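Local coordinates for protein NalD (Pseudomonas aeruginosa PAO1, PDB 5DAJ) that represses expression of the MexAB-OprM multidrug efflux pump as a TetR-family transcriptional regulator and binds novobiocin, which induces the pump, at the interface of chains A and B. Sequence-based numbering; all coordinates share one arbitrary frame. Chains: chain A/B, NalD.

The interface of chains A and B. Residues chain A 183, 189, 192-193; chain B 160-161, 164.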
ATOM      1  N   LEU A 183      -7.916  -1.478  12.781  1.00 55.17           N
ATOM      2  CA  LEU A 183      -7.112  -0.254  12.978  1.00 49.11           C
ATOM      3  C   LEU A 183      -7.943   0.983  13.188  1.00 44.55           C
ATOM      4  O   LEU A 183      -7.642   1.794  14.067  1.00 49.53           O
ATOM      5  CB  LEU A 183      -6.167  -0.003  11.798  1.00 51.87           C
ATOM      6  CG  LEU A 183      -4.845  -0.762  11.823  1.00 52.35           C
ATOM      7  CD1 LEU A 183      -4.104  -0.494  10.521  1.00 57.00           C
ATOM      8  CD2 LEU A 183      -3.983  -0.371  13.010  1.00 49.88           C
ATOM      9  N   ASP A 189     -13.890   7.735  11.756  1.00 48.58           N
ATOM     10  CA  ASP A 189     -12.483   8.186  11.862  1.00 48.28           C
ATOM     11  C   ASP A 189     -11.918   8.861  10.616  1.00 46.78           C
ATOM     12  O   ASP A 189     -10.920   9.569  10.708  1.00 56.47           O
ATOM     13  CB  ASP A 189     -11.555   7.028  12.223  1.00 47.25           C
ATOM     14  CG  ASP A 189     -11.829   6.453  13.595  1.00 50.71           C
ATOM     15  OD1 ASP A 189     -12.183   7.206  14.527  1.00 49.65           O
ATOM     16  OD2 ASP A 189     -11.688   5.225  13.739  1.00 51.30           O
ATOM     17  N   HIS A 192     -10.964  12.601  10.780  1.00 49.75           N
ATOM     18  CA  HIS A 192      -9.819  12.896  11.654  1.00 50.30           C
ATOM     19  C   HIS A 192      -8.494  12.371  11.112  1.00 45.86           C
ATOM     20  O   HIS A 192      -7.438  12.929  11.396  1.00 47.50           O
ATOM     21  CB  HIS A 192     -10.065  12.324  13.045  1.00 52.54           C
ATOM     22  CG  HIS A 192     -11.284  12.873  13.708  1.00 61.55           C
ATOM     23  ND1 HIS A 192     -11.339  14.153  14.220  1.00 65.26           N
ATOM     24  CD2 HIS A 192     -12.499  12.320  13.939  1.00 67.84           C
ATOM     25  CE1 HIS A 192     -12.533  14.360  14.745  1.00 73.90           C
ATOM     26  NE2 HIS A 192     -13.256  13.266  14.586  1.00 75.63           N
ATOM     27  N   LEU A 193      -8.564  11.298  10.330  1.00 48.51           N
ATOM     28  CA  LEU A 193      -7.381  10.741   9.662  1.00 46.06           C
ATOM     29  C   LEU A 193      -6.871  11.649   8.543  1.00 46.74           C
ATOM     30  O   LEU A 193      -5.660  11.761   8.322  1.00 45.87           O
ATOM     31  CB  LEU A 193      -7.690   9.352   9.110  1.00 45.72           C
ATOM     32  CG  LEU A 193      -7.935   8.304  10.198  1.00 47.43           C
ATOM     33  CD1 LEU A 193      -8.711   7.114   9.644  1.00 49.48           C
ATOM     34  CD2 LEU A 193      -6.623   7.848  10.820  1.00 43.41           C
TER
ATOM     35  N   ARG B 160      -4.429   7.855  19.205  1.00 43.23           N
ATOM     36  CA  ARG B 160      -4.869   6.717  18.404  1.00 42.64           C
ATOM     37  C   ARG B 160      -4.880   7.079  16.921  1.00 41.78           C
ATOM     38  O   ARG B 160      -4.267   6.393  16.097  1.00 45.24           O
ATOM     39  CB  ARG B 160      -6.261   6.262  18.840  1.00 39.62           C
ATOM     40  CG  ARG B 160      -6.804   5.044  18.097  1.00 39.65           C
ATOM     41  CD  ARG B 160      -8.158   4.633  18.631  1.00 36.74           C
ATOM     42  NE  ARG B 160      -9.172   5.649  18.353  1.00 40.61           N
ATOM     43  CZ  ARG B 160      -9.960   5.698  17.273  1.00 38.97           C
ATOM     44  NH1 ARG B 160      -9.886   4.783  16.312  1.00 40.91           N
ATOM     45  NH2 ARG B 160     -10.834   6.692  17.144  1.00 37.86           N
ATOM     46  N   ILE B 161      -5.559   8.176  16.606  1.00 40.46           N
ATOM     47  CA  ILE B 161      -5.702   8.664  15.225  1.00 38.59           C
ATOM     48  C   ILE B 161      -4.380   9.156  14.646  1.00 39.44           C
ATOM     49  O   ILE B 161      -4.068   8.894  13.480  1.00 42.51           O
ATOM     50  CB  ILE B 161      -6.743   9.813  15.140  1.00 36.94           C
ATOM     51  CG1 ILE B 161      -8.143   9.308  15.486  1.00 40.05           C
ATOM     52  CG2 ILE B 161      -6.758  10.476  13.757  1.00 44.40           C
ATOM     53  CD1 ILE B 161      -8.696   8.241  14.565  1.00 41.43           C
ATOM     54  N   ARG B 164      -2.034   6.369  13.545  1.00 37.63           N
ATOM     55  CA  ARG B 164      -2.591   5.677  12.376  1.00 37.75           C
ATOM     56  C   ARG B 164      -2.518   6.521  11.119  1.00 37.13           C
ATOM     57  O   ARG B 164      -2.192   6.007  10.052  1.00 38.06           O
ATOM     58  CB  ARG B 164      -4.025   5.224  12.627  1.00 36.82           C
ATOM     59  CG  ARG B 164      -4.067   4.020  13.544  1.00 37.58           C
ATOM     60  CD  ARG B 164      -5.348   3.903  14.321  1.00 39.54           C
ATOM     61  NE  ARG B 164      -5.318   2.712  15.170  1.00 41.08           N
ATOM     62  CZ  ARG B 164      -4.638   2.595  16.308  1.00 39.77           C
ATOM     63  NH1 ARG B 164      -3.882   3.583  16.779  1.00 41.24           N
ATOM     64  NH2 ARG B 164      -4.699   1.470  16.981  1.00 42.95           N
TER
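B:Arg160 reaches out of helix 159-179 and grips A:Asp189, in helix 186-201 of the other subunit, end-on with both terminal nitrogens. B:Arg160 NH2 forms a salt bridge and hydrogen bond to A:Asp189 OD1 at 3.0 Å, and B:Arg160 NH1 donates a nearly straight bond to A:Asp189 OD2 at 3.2 Å. The oxygens lie in or close to the guanidinium plane, but the nitrogens approach from above the carboxylate plane, the two groups being turned 52° apart. B:Arg160 starts with CG anti to its backbone N (chi1 -178°) and bends at chi3, which swings the guanidinium over to the acid.

Another polar link runs to backbone: B:Arg164 NE donates to the carbonyl O of A:Leu183 at 2.7 Å, a bent bond (131° at H). B:Arg164 NH1 turns back to the carbonyl O of B:Arg160, 2.9 Å away, steadying the guanidinium from within its own helix.

Beside the salt bridge, on the side away from B:Arg164, lies the apolar contact. B:Ile161 CD1 packs over the same face of the A:Asp189 carboxylate that the guanidinium approaches, 3.7 Å from CG, and also against one face of the B:Arg160 guanidinium, toward its rim. B:Ile161 CG2 packs against A:His192 CB and, at 3.9 Å, the tip CD2 of A:Leu193.

The patch and its symmetry twin join the C-terminal helices of two subunits, consistent with the dimer typical of TetR repressors, which would hold the paired DNA-binding domains together.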